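Local coordinates for protein alkyl hydroperoxide reductase AhpD (PDB 6K40) that probably acts as an alkyl hydroperoxide reductase of the AhpD-like family, contributing peroxidase activity to antioxidant defence in Deinococcus radiodurans, at residues Glu80-Val85 against Ala134-Leu139; Ser87-Cys92 against Leu139-Ala144; Asp114-Asn119 against Ala123-Arg128. All blocks are in the same frame, centred on the assembly; numbering follows the deposited sequence.

Contact 1 (Glu80-Val85 against Ala134-Leu139)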
ATOM      1  N   GLU A  80      -4.521   8.639  12.409  1.00 17.50           N
ATOM      2  CA  GLU A  80      -3.591   7.898  11.564  1.00 18.51           C
ATOM      3  C   GLU A  80      -4.316   6.920  10.654  1.00 18.08           C
ATOM      4  O   GLU A  80      -3.853   6.659   9.541  1.00 18.15           O
ATOM      5  CB  GLU A  80      -2.557   7.165  12.423  1.00 21.27           C
ATOM      6  CG  GLU A  80      -1.689   8.081  13.286  1.00 23.58           C
ATOM      7  CD  GLU A  80      -0.951   9.151  12.489  1.00 23.89           C
ATOM      8  OE1 GLU A  80      -0.693   8.940  11.283  1.00 23.09           O
ATOM      9  OE2 GLU A  80      -0.615  10.203  13.079  1.00 23.28           O
ATOM     10  N   LEU A  81      -5.461   6.390  11.088  1.00 19.41           N
ATOM     11  CA  LEU A  81      -6.273   5.562  10.203  1.00 21.11           C
ATOM     12  C   LEU A  81      -6.729   6.363   8.990  1.00 20.42           C
ATOM     13  O   LEU A  81      -6.580   5.923   7.837  1.00 21.40           O
ATOM     14  CB  LEU A  81      -7.471   5.008  10.977  1.00 22.26           C
ATOM     15  CG  LEU A  81      -8.487   4.129  10.251  1.00 23.10           C
ATOM     16  CD1 LEU A  81      -7.885   2.771   9.957  1.00 22.00           C
ATOM     17  CD2 LEU A  81      -9.749   3.977  11.088  1.00 22.57           C
ATOM     18  N   LEU A  82      -7.268   7.559   9.238  1.00 18.13           N
ATOM     19  CA  LEU A  82      -7.655   8.443   8.142  1.00 18.28           C
ATOM     20  C   LEU A  82      -6.462   8.770   7.247  1.00 17.23           C
ATOM     21  O   LEU A  82      -6.558   8.716   6.012  1.00 18.63           O
ATOM     22  CB  LEU A  82      -8.278   9.723   8.704  1.00 19.14           C
ATOM     23  CG  LEU A  82      -9.578   9.539   9.493  1.00 19.28           C
ATOM     24  CD1 LEU A  82     -10.028  10.852  10.121  1.00 18.77           C
ATOM     25  CD2 LEU A  82     -10.667   8.966   8.599  1.00 18.53           C
ATOM     26  N   ALA A  83      -5.325   9.110   7.860  1.00 16.98           N
ATOM     27  CA  ALA A  83      -4.125   9.452   7.102  1.00 16.98           C
ATOM     28  C   ALA A  83      -3.701   8.311   6.188  1.00 17.88           C
ATOM     29  O   ALA A  83      -3.369   8.527   5.018  1.00 20.99           O
ATOM     30  CB  ALA A  83      -2.993   9.801   8.064  1.00 15.04           C
ATOM     31  N   VAL A  84      -3.692   7.089   6.720  1.00 16.10           N
ATOM     32  CA  VAL A  84      -3.246   5.931   5.956  1.00 15.26           C
ATOM     33  C   VAL A  84      -4.192   5.661   4.795  1.00 18.95           C
ATOM     34  O   VAL A  84      -3.750   5.404   3.667  1.00 17.48           O
ATOM     35  CB  VAL A  84      -3.111   4.715   6.890  1.00 15.49           C
ATOM     36  CG1 VAL A  84      -3.067   3.428   6.095  1.00 15.76           C
ATOM     37  CG2 VAL A  84      -1.870   4.852   7.763  1.00 18.59           C
ATOM     38  N   VAL A  85      -5.505   5.740   5.037  1.00 18.80           N
ATOM     39  CA  VAL A  85      -6.461   5.502   3.955  1.00 17.46           C
ATOM     40  C   VAL A  85      -6.265   6.524   2.841  1.00 18.02           C
ATOM     41  O   VAL A  85      -6.162   6.173   1.655  1.00 19.32           O
ATOM     42  CB  VAL A  85      -7.903   5.526   4.491  1.00 17.30           C
ATOM     43  CG1 VAL A  85      -8.898   5.610   3.337  1.00 16.75           C
ATOM     44  CG2 VAL A  85      -8.172   4.296   5.340  1.00 16.81           C
ATOM     45  N   ALA A 134     -14.978   4.866   4.906  1.00 17.52           N
ATOM     46  CA  ALA A 134     -15.825   5.120   3.745  1.00 18.24           C
ATOM     47  C   ALA A 134     -15.963   6.613   3.487  1.00 18.92           C
ATOM     48  O   ALA A 134     -15.891   7.063   2.336  1.00 19.70           O
ATOM     49  CB  ALA A 134     -17.200   4.480   3.941  1.00 16.04           C
ATOM     50  N   TYR A 135     -16.156   7.397   4.551  1.00 19.84           N
ATOM     51  CA  TYR A 135     -16.245   8.844   4.395  1.00 17.69           C
ATOM     52  C   TYR A 135     -14.940   9.424   3.862  1.00 16.46           C
ATOM     53  O   TYR A 135     -14.951  10.281   2.970  1.00 15.55           O
ATOM     54  CB  TYR A 135     -16.625   9.492   5.727  1.00 17.88           C
ATOM     55  CG  TYR A 135     -17.069  10.930   5.588  1.00 18.27           C
ATOM     56  CD1 TYR A 135     -18.395  11.245   5.321  1.00 18.89           C
ATOM     57  CD2 TYR A 135     -16.159  11.971   5.719  1.00 16.42           C
ATOM     58  CE1 TYR A 135     -18.803  12.561   5.191  1.00 19.90           C
ATOM     59  CE2 TYR A 135     -16.557  13.288   5.592  1.00 17.80           C
ATOM     60  CZ  TYR A 135     -17.877  13.578   5.328  1.00 18.80           C
ATOM     61  OH  TYR A 135     -18.272  14.887   5.198  1.00 17.29           O
ATOM     62  N   ALA A 136     -13.803   8.973   4.401  1.00 16.55           N
ATOM     63  CA  ALA A 136     -12.513   9.457   3.924  1.00 15.14           C
ATOM     64  C   ALA A 136     -12.316   9.131   2.452  1.00 16.73           C
ATOM     65  O   ALA A 136     -11.849   9.974   1.674  1.00 14.91           O
ATOM     66  CB  ALA A 136     -11.385   8.857   4.763  1.00 15.15           C
ATOM     67  N   GLU A 137     -12.676   7.910   2.047  1.00 17.94           N
ATOM     68  CA  GLU A 137     -12.515   7.524   0.652  1.00 16.75           C
ATOM     69  C   GLU A 137     -13.398   8.367  -0.256  1.00 16.08           C
ATOM     70  O   GLU A 137     -12.949   8.830  -1.312  1.00 16.07           O
ATOM     71  CB  GLU A 137     -12.826   6.039   0.477  1.00 15.84           C
ATOM     72  CG  GLU A 137     -12.781   5.575  -0.968  1.00 16.91           C
ATOM     73  CD  GLU A 137     -12.284   4.153  -1.110  1.00 18.30           C
ATOM     74  OE1 GLU A 137     -11.714   3.617  -0.137  1.00 19.04           O
ATOM     75  OE2 GLU A 137     -12.461   3.572  -2.200  1.00 19.33           O
ATOM     76  N   LYS A 138     -14.654   8.589   0.137  1.00 17.89           N
ATOM     77  CA  LYS A 138     -15.529   9.397  -0.703  1.00 18.50           C
ATOM     78  C   LYS A 138     -15.023  10.831  -0.808  1.00 18.70           C
ATOM     79  O   LYS A 138     -15.011  11.412  -1.900  1.00 18.74           O
ATOM     80  CB  LYS A 138     -16.964   9.372  -0.176  1.00 18.75           C
ATOM     81  CG  LYS A 138     -17.978   9.749  -1.244  1.00 19.66           C
ATOM     82  CD  LYS A 138     -19.326  10.156  -0.673  1.00 20.70           C
ATOM     83  CE  LYS A 138     -20.121  10.945  -1.707  1.00 20.31           C
ATOM     84  NZ  LYS A 138     -21.592  10.859  -1.506  1.00 20.82           N
ATOM     85  N   LEU A 139     -14.590  11.415   0.315  1.00 17.25           N
ATOM     86  CA  LEU A 139     -14.120  12.797   0.297  1.00 16.70           C
ATOM     87  C   LEU A 139     -12.819  12.941  -0.481  1.00 16.79           C
ATOM     88  O   LEU A 139     -12.560  14.002  -1.062  1.00 16.81           O
ATOM     89  CB  LEU A 139     -13.953  13.319   1.726  1.00 17.34           C
ATOM     90  CG  LEU A 139     -13.650  14.813   1.896  1.00 18.63           C
ATOM     91  CD1 LEU A 139     -14.680  15.672   1.177  1.00 19.57           C
ATOM     92  CD2 LEU A 139     -13.584  15.186   3.368  1.00 18.73           C
TER
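The all-helical core of the AhpD-like fold brings helix 76-90 against helix 127-141, and Leu82 and Val85 of the first meet Ala136 of the second. The contact is purely apolar and turns on one small residue. The methyl CB of Ala136 points at the facing helix and receives a branch from each of two side chains one turn apart: Leu82 CD2 lies 3.9 Å from Ala136 CB, and Val85 CG1 lies more loosely, 4.3 Å from the same methyl. Because alanine projects so little, the backbones come close, with Leu82 CA and Ala136 CA 6.5 Å apart. Leu82 does not start out facing Ala136; its first torsion of -63° sets CG opposite the carbonyl carbon, and with CD1 running on anti to CA (chi2 174°), the other branch, CD2, is left to meet the methyl. No hydrogen bond joins the two segments, so dispersion and exclusion of water account for the pairing.

Polar groups lie on other faces of the helices. Glu137 binds Trp120 and Arg121 of its own chain and Arg91 of the second subunit, while Glu80 OE1 is hydrogen-bonded to His99 ND1, a pairing reminiscent of the glutamate and histidine near the CXXC motif of other AhpD proteins. Helix 161-184 closes one flank, with Val170 on Leu82 and Ile171 on Ala136; helix 110-118 sets Val116 against Leu81, Val84 and Val85, and helix 93-107 covers Glu80 and Val84.

Contact 2 (Ser87-Cys92 against Leu139-Ala144)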
ATOM      1  N   SER A  87      -3.658   8.462   2.146  1.00 18.81           N
ATOM      2  CA  SER A  87      -2.365   8.369   1.485  1.00 17.76           C
ATOM      3  C   SER A  87      -2.295   7.166   0.555  1.00 18.77           C
ATOM      4  O   SER A  87      -1.657   7.241  -0.501  1.00 20.82           O
ATOM      5  CB  SER A  87      -1.266   8.305   2.545  1.00 16.96           C
ATOM      6  OG  SER A  87      -1.314   9.461   3.362  1.00 16.93           O
ATOM      7  N   GLY A  88      -2.947   6.059   0.916  1.00 16.70           N
ATOM      8  CA  GLY A  88      -3.036   4.942  -0.006  1.00 16.71           C
ATOM      9  C   GLY A  88      -3.850   5.275  -1.239  1.00 18.58           C
ATOM     10  O   GLY A  88      -3.494   4.881  -2.353  1.00 21.75           O
ATOM     11  N   LEU A  89      -4.944   6.019  -1.061  1.00 17.10           N
ATOM     12  CA  LEU A  89      -5.778   6.383  -2.202  1.00 16.95           C
ATOM     13  C   LEU A  89      -5.038   7.309  -3.162  1.00 17.58           C
ATOM     14  O   LEU A  89      -5.080   7.114  -4.382  1.00 17.03           O
ATOM     15  CB  LEU A  89      -7.066   7.042  -1.717  1.00 16.25           C
ATOM     16  CG  LEU A  89      -8.077   6.078  -1.109  1.00 17.40           C
ATOM     17  CD1 LEU A  89      -9.262   6.850  -0.569  1.00 17.02           C
ATOM     18  CD2 LEU A  89      -8.509   5.049  -2.149  1.00 17.23           C
ATOM     19  N   ASN A  90      -4.359   8.326  -2.632  1.00 16.45           N
ATOM     20  CA  ASN A  90      -3.610   9.249  -3.476  1.00 15.60           C
ATOM     21  C   ASN A  90      -2.253   8.700  -3.888  1.00 17.32           C
ATOM     22  O   ASN A  90      -1.582   9.315  -4.726  1.00 18.12           O
ATOM     23  CB  ASN A  90      -3.435  10.591  -2.762  1.00 15.81           C
ATOM     24  CG  ASN A  90      -4.738  11.360  -2.645  1.00 16.31           C
ATOM     25  OD1 ASN A  90      -5.524  11.414  -3.589  1.00 14.45           O
ATOM     26  ND2 ASN A  90      -4.974  11.955  -1.480  1.00 16.43           N
ATOM     27  N   ARG A  91      -1.845   7.561  -3.328  1.00 14.75           N
ATOM     28  CA  ARG A  91      -0.581   6.912  -3.675  1.00 17.94           C
ATOM     29  C   ARG A  91       0.610   7.824  -3.393  1.00 17.75           C
ATOM     30  O   ARG A  91       1.451   8.076  -4.259  1.00 17.86           O
ATOM     31  CB  ARG A  91      -0.586   6.439  -5.133  1.00 17.55           C
ATOM     32  CG  ARG A  91      -1.615   5.359  -5.401  1.00 17.79           C
ATOM     33  CD  ARG A  91      -1.722   5.035  -6.872  1.00 17.98           C
ATOM     34  NE  ARG A  91      -0.519   4.385  -7.378  1.00 17.59           N
ATOM     35  CZ  ARG A  91      -0.222   4.280  -8.669  1.00 19.14           C
ATOM     36  NH1 ARG A  91      -1.043   4.785  -9.583  1.00 19.89           N
ATOM     37  NH2 ARG A  91       0.895   3.672  -9.048  1.00 17.70           N
ATOM     38  N   CYS A  92       0.680   8.317  -2.161  1.00 16.64           N
ATOM     39  CA  CYS A  92       1.805   9.126  -1.714  1.00 18.71           C
ATOM     40  C   CYS A  92       2.711   8.272  -0.835  1.00 17.79           C
ATOM     41  O   CYS A  92       2.303   7.849   0.252  1.00 18.60           O
ATOM     42  CB  CYS A  92       1.310  10.357  -0.953  1.00 21.12           C
ATOM     43  SG  CYS A  92       2.630  11.320  -0.208  1.00 23.85           S
ATOM     44  N   LEU A 139     -14.590  11.415   0.315  1.00 17.25           N
ATOM     45  CA  LEU A 139     -14.120  12.797   0.297  1.00 16.70           C
ATOM     46  C   LEU A 139     -12.819  12.941  -0.481  1.00 16.79           C
ATOM     47  O   LEU A 139     -12.560  14.002  -1.062  1.00 16.81           O
ATOM     48  CB  LEU A 139     -13.953  13.319   1.726  1.00 17.34           C
ATOM     49  CG  LEU A 139     -13.650  14.813   1.896  1.00 18.63           C
ATOM     50  CD1 LEU A 139     -14.680  15.672   1.177  1.00 19.57           C
ATOM     51  CD2 LEU A 139     -13.584  15.186   3.368  1.00 18.73           C
ATOM     52  N   THR A 140     -11.996  11.891  -0.514  1.00 16.56           N
ATOM     53  CA  THR A 140     -10.761  11.949  -1.288  1.00 15.52           C
ATOM     54  C   THR A 140     -11.026  11.781  -2.779  1.00 16.15           C
ATOM     55  O   THR A 140     -10.472  12.526  -3.597  1.00 15.57           O
ATOM     56  CB  THR A 140      -9.782  10.878  -0.805  1.00 15.16           C
ATOM     57  OG1 THR A 140      -9.453  11.111   0.569  1.00 17.12           O
ATOM     58  CG2 THR A 140      -8.503  10.907  -1.636  1.00 14.55           C
ATOM     59  N   LEU A 141     -11.870  10.821  -3.152  1.00 16.17           N
ATOM     60  CA  LEU A 141     -12.022  10.470  -4.558  1.00 16.28           C
ATOM     61  C   LEU A 141     -13.132  11.240  -5.261  1.00 18.74           C
ATOM     62  O   LEU A 141     -13.011  11.520  -6.458  1.00 22.14           O
ATOM     63  CB  LEU A 141     -12.290   8.969  -4.693  1.00 14.98           C
ATOM     64  CG  LEU A 141     -11.174   8.037  -4.221  1.00 15.87           C
ATOM     65  CD1 LEU A 141     -11.560   6.583  -4.449  1.00 15.80           C
ATOM     66  CD2 LEU A 141      -9.868   8.367  -4.927  1.00 14.74           C
ATOM     67  N   ARG A 142     -14.197  11.608  -4.555  1.00 19.10           N
ATOM     68  CA  ARG A 142     -15.354  12.271  -5.162  1.00 19.13           C
ATOM     69  C   ARG A 142     -15.798  13.461  -4.319  1.00 17.35           C
ATOM     70  O   ARG A 142     -16.928  13.495  -3.823  1.00 16.44           O
ATOM     71  CB  ARG A 142     -16.502  11.279  -5.344  1.00 22.70           C
ATOM     72  CG  ARG A 142     -16.208  10.148  -6.316  1.00 28.51           C
ATOM     73  CD  ARG A 142     -17.308   9.096  -6.294  1.00 33.71           C
ATOM     74  NE  ARG A 142     -17.244   8.246  -5.108  1.00 38.52           N
ATOM     75  CZ  ARG A 142     -18.275   8.001  -4.304  1.00 42.14           C
ATOM     76  NH1 ARG A 142     -19.460   8.546  -4.554  1.00 42.93           N
ATOM     77  NH2 ARG A 142     -18.123   7.210  -3.251  1.00 42.34           N
ATOM     78  N   PRO A 143     -14.938  14.472  -4.153  1.00 17.35           N
ATOM     79  CA  PRO A 143     -15.312  15.604  -3.285  1.00 18.45           C
ATOM     80  C   PRO A 143     -16.550  16.352  -3.749  1.00 22.36           C
ATOM     81  O   PRO A 143     -17.259  16.931  -2.918  1.00 26.11           O
ATOM     82  CB  PRO A 143     -14.067  16.501  -3.325  1.00 16.62           C
ATOM     83  CG  PRO A 143     -13.386  16.147  -4.600  1.00 15.72           C
ATOM     84  CD  PRO A 143     -13.620  14.676  -4.779  1.00 15.36           C
ATOM     85  N   ALA A 144     -16.838  16.353  -5.051  1.00 19.63           N
ATOM     86  CA  ALA A 144     -17.996  17.080  -5.560  1.00 20.86           C
ATOM     87  C   ALA A 144     -19.321  16.446  -5.157  1.00 20.59           C
ATOM     88  O   ALA A 144     -20.365  17.095  -5.285  1.00 19.64           O
ATOM     89  CB  ALA A 144     -17.925  17.188  -7.084  1.00 21.69           C
TER
HETATM   90  O   HOH W   1      -7.710  12.877  -4.343  1.00 14.45           O
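A Schellman motif ends helix 76-90 just where Leu89 and Asn90 meet Thr140 and Leu141, the last turn of helix 127-141. Arg91, with positive phi, is the C-prime residue: Cys92 N bonds to Ser87 O at 3.1 Å, and Arg91 N makes a weak bond to Gly88 O. Cys92 in turn caps helix 93-107 and is the first cysteine of a CXXC sequence, consistent with the redox pair of AhpD relatives.

Across the contact, Leu89 divides its branches: CD1 approaches Thr140 CB, and CD2 meets Leu141 CD1 at 4.1 Å, the two leucine side chains crossing at about a right angle. The Thr140 methyl sits obliquely off the amide plane of Asn90, beyond its O and N end, with CG2 3.6 Å from Asn90 OD1 and 3.7 Å from Asn90 ND2. The first torsion of -61° sets Thr140 OG1 beside the backbone N, where it bonds to Ala136 O and Asn175 ND2, and leaves CG2 anti to that N, facing Asn90. Asn90 ND2 is taken by Asn175 and Asn178 of helix 161-184.

A water links Asn90 OD1 (2.7 Å) and Thr140 O (2.9 Å), although other acceptors compete for its protons. The chemistry is thus divided between leucine packing and a polar layer in which a water and the asparagines of helix 161-184 orient the amide, linking two helix ends without a direct hydrogen bond.

Contact 3 (Asp114-Asn119 against Ala123-Arg128)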
ATOM      1  N   ASP A 114      -1.518  -2.693   7.770  1.00 21.48           N
ATOM      2  CA  ASP A 114      -1.186  -3.134   6.419  1.00 21.70           C
ATOM      3  C   ASP A 114      -2.439  -3.311   5.573  1.00 20.64           C
ATOM      4  O   ASP A 114      -2.463  -2.925   4.398  1.00 20.99           O
ATOM      5  CB  ASP A 114      -0.397  -4.445   6.463  1.00 21.73           C
ATOM      6  CG  ASP A 114       0.976  -4.285   7.082  1.00 24.06           C
ATOM      7  OD1 ASP A 114       1.435  -3.133   7.227  1.00 26.54           O
ATOM      8  OD2 ASP A 114       1.602  -5.314   7.421  1.00 24.58           O
ATOM      9  N   ALA A 115      -3.499  -3.875   6.156  1.00 18.68           N
ATOM     10  CA  ALA A 115      -4.725  -4.092   5.395  1.00 19.25           C
ATOM     11  C   ALA A 115      -5.392  -2.770   5.037  1.00 18.83           C
ATOM     12  O   ALA A 115      -5.792  -2.557   3.888  1.00 17.19           O
ATOM     13  CB  ALA A 115      -5.684  -4.984   6.184  1.00 17.83           C
ATOM     14  N   VAL A 116      -5.496  -1.860   6.010  1.00 19.27           N
ATOM     15  CA  VAL A 116      -6.163  -0.585   5.779  1.00 18.48           C
ATOM     16  C   VAL A 116      -5.389   0.260   4.779  1.00 17.96           C
ATOM     17  O   VAL A 116      -5.985   1.027   4.011  1.00 15.70           O
ATOM     18  CB  VAL A 116      -6.352   0.140   7.129  1.00 19.24           C
ATOM     19  CG1 VAL A 116      -6.407   1.643   6.943  1.00 22.19           C
ATOM     20  CG2 VAL A 116      -7.605  -0.353   7.822  1.00 18.84           C
ATOM     21  N   ALA A 117      -4.061   0.108   4.733  1.00 18.67           N
ATOM     22  CA  ALA A 117      -3.267   0.848   3.757  1.00 15.72           C
ATOM     23  C   ALA A 117      -3.642   0.486   2.327  1.00 18.30           C
ATOM     24  O   ALA A 117      -3.479   1.306   1.416  1.00 18.83           O
ATOM     25  CB  ALA A 117      -1.778   0.598   3.994  1.00 15.82           C
ATOM     26  N   VAL A 118      -4.151  -0.725   2.109  1.00 18.25           N
ATOM     27  CA  VAL A 118      -4.484  -1.193   0.769  1.00 18.73           C
ATOM     28  C   VAL A 118      -5.977  -1.022   0.523  1.00 17.91           C
ATOM     29  O   VAL A 118      -6.388  -0.338  -0.421  1.00 18.21           O
ATOM     30  CB  VAL A 118      -4.057  -2.661   0.577  1.00 18.66           C
ATOM     31  CG1 VAL A 118      -4.521  -3.176  -0.771  1.00 18.06           C
ATOM     32  CG2 VAL A 118      -2.550  -2.791   0.715  1.00 18.78           C
ATOM     33  N   ASN A 119      -6.799  -1.636   1.371  1.00 17.13           N
ATOM     34  CA  ASN A 119      -8.248  -1.582   1.197  1.00 18.32           C
ATOM     35  C   ASN A 119      -8.896  -1.785   2.557  1.00 18.20           C
ATOM     36  O   ASN A 119      -8.855  -2.890   3.105  1.00 20.29           O
ATOM     37  CB  ASN A 119      -8.730  -2.639   0.205  1.00 18.97           C
ATOM     38  CG  ASN A 119     -10.068  -2.287  -0.412  1.00 18.63           C
ATOM     39  OD1 ASN A 119     -10.881  -1.583   0.192  1.00 18.39           O
ATOM     40  ND2 ASN A 119     -10.307  -2.779  -1.621  1.00 15.90           N
ATOM     41  N   ALA A 123     -10.222  -5.197   5.686  1.00 24.92           N
ATOM     42  CA  ALA A 123      -9.679  -5.257   7.029  1.00 25.14           C
ATOM     43  C   ALA A 123     -10.819  -5.539   7.995  1.00 25.23           C
ATOM     44  O   ALA A 123     -11.996  -5.361   7.667  1.00 22.98           O
ATOM     45  CB  ALA A 123      -8.971  -3.951   7.407  1.00 24.00           C
ATOM     46  N   GLU A 124     -10.464  -5.982   9.193  1.00 27.55           N
ATOM     47  CA  GLU A 124     -11.457  -6.205  10.238  1.00 30.06           C
ATOM     48  C   GLU A 124     -11.501  -4.940  11.084  1.00 28.62           C
ATOM     49  O   GLU A 124     -10.661  -4.725  11.959  1.00 28.60           O
ATOM     50  CB  GLU A 124     -11.137  -7.458  11.044  1.00 34.57           C
ATOM     51  CG  GLU A 124     -11.838  -8.691  10.476  1.00 41.16           C
ATOM     52  CD  GLU A 124     -11.102  -9.981  10.757  1.00 47.66           C
ATOM     53  OE1 GLU A 124     -10.808 -10.718   9.789  1.00 49.74           O
ATOM     54  OE2 GLU A 124     -10.827 -10.265  11.943  1.00 50.28           O
ATOM     55  N   LEU A 125     -12.491  -4.098  10.802  1.00 26.38           N
ATOM     56  CA  LEU A 125     -12.632  -2.770  11.374  1.00 25.88           C
ATOM     57  C   LEU A 125     -13.935  -2.691  12.157  1.00 26.58           C
ATOM     58  O   LEU A 125     -14.904  -3.392  11.849  1.00 24.31           O
ATOM     59  CB  LEU A 125     -12.628  -1.692  10.285  1.00 23.94           C
ATOM     60  CG  LEU A 125     -11.369  -1.546   9.439  1.00 22.53           C
ATOM     61  CD1 LEU A 125     -11.547  -0.393   8.469  1.00 20.49           C
ATOM     62  CD2 LEU A 125     -10.178  -1.315  10.336  1.00 22.33           C
ATOM     63  N   SER A 126     -13.948  -1.853  13.192  1.00 25.02           N
ATOM     64  CA  SER A 126     -15.192  -1.578  13.893  1.00 27.21           C
ATOM     65  C   SER A 126     -16.164  -0.853  12.963  1.00 28.39           C
ATOM     66  O   SER A 126     -15.814  -0.437  11.857  1.00 28.73           O
ATOM     67  CB  SER A 126     -14.922  -0.742  15.142  1.00 28.18           C
ATOM     68  OG  SER A 126     -14.634   0.604  14.799  1.00 27.15           O
ATOM     69  N   GLU A 127     -17.397  -0.660  13.432  1.00 28.90           N
ATOM     70  CA  GLU A 127     -18.372  -0.003  12.568  1.00 31.27           C
ATOM     71  C   GLU A 127     -18.038   1.476  12.435  1.00 28.27           C
ATOM     72  O   GLU A 127     -18.237   2.080  11.370  1.00 28.28           O
ATOM     73  CB  GLU A 127     -19.783  -0.159  13.135  1.00 36.57           C
ATOM     74  CG  GLU A 127     -20.575  -1.376  12.709  1.00 42.83           C
ATOM     75  CD  GLU A 127     -21.554  -1.750  13.794  1.00 49.66           C
ATOM     76  OE1 GLU A 127     -22.473  -2.556  13.536  1.00 51.77           O
ATOM     77  OE2 GLU A 127     -21.347  -1.254  14.924  1.00 52.83           O
ATOM     78  N   ARG A 128     -17.472   2.057  13.496  1.00 26.05           N
ATOM     79  CA  ARG A 128     -17.036   3.443  13.431  1.00 24.75           C
ATOM     80  C   ARG A 128     -15.852   3.599  12.490  1.00 22.53           C
ATOM     81  O   ARG A 128     -15.803   4.549  11.702  1.00 22.92           O
ATOM     82  CB  ARG A 128     -16.686   3.939  14.830  1.00 24.82           C
ATOM     83  CG  ARG A 128     -15.917   5.240  14.843  1.00 24.94           C
ATOM     84  CD  ARG A 128     -15.395   5.522  16.224  1.00 26.27           C
ATOM     85  NE  ARG A 128     -16.339   6.312  17.000  1.00 28.56           N
ATOM     86  CZ  ARG A 128     -16.063   7.509  17.500  1.00 25.92           C
ATOM     87  NH1 ARG A 128     -14.867   8.046  17.299  1.00 24.46           N
ATOM     88  NH2 ARG A 128     -16.981   8.165  18.199  1.00 23.79           N
TER
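Apolar packing dominates where Ala115 and Val116, near the end of helix 110-118, receive Ala123 and Leu125 of the returning chain. The two alanine methyls meet at an angle, Ala115 CB 3.7 Å from Ala123 CB. Val116 CG2 is shared: it lies 3.9 Å from Ala123 CB and 3.7 Å from Leu125 CD2, with Leu125 CD1 only slightly farther off. A first torsion of 153° splits the valine branches, placing CG2 beside its backbone N, where it reaches these partners, while CG1 is turned to helix 76-90.

No hydrogen bond crosses between the two segments. Ala115 O accepts from both Val118 N, at 3.0 Å, and Asn119 N, at 2.9 Å. Asn119 O comes within 3.7 Å of Ala123 N without forming a bond. At the other end Ser126 is the N-cap of helix 127-141: its side chain caps a backbone N of the first turn while Glu129 OE1 bonds back to Ser126 N, an arrangement consistent with a capping box.

Ionic and intersubunit groups lie outside the apolar patch. Arg128 pairs with Glu78, Asn119 OD1 binds Arg121, and Arg91 of the second subunit bonds to Val118 O and, through its carbonyl, to Asn119 ND2. Methyl contacts thus fold the connection back onto its own helix, while the polar atoms of the turn serve the adjoining helix start and the dimer interface.

How the contacts relate
From the N terminus, helix 76-90 and the residues just after it supply the first halves of contacts 1 and 2, one after the other. The chain then runs through helices 93-107 and 110-118, and contact 3 closes a short loop between the latter and the start of helix 127-141. Further along that helix contact 1 closes, and at its end contact 2; these two longer loops cross, and each encloses contact 3. Contacts 1 and 2 share Leu139 and touch through Glu137 CA and Leu89 CD1, 3.5 Å apart. Contacts 1 and 3 join where Val116 packs against helix 76-90. Contacts 2 and 3 do not touch; all three reach the second subunit.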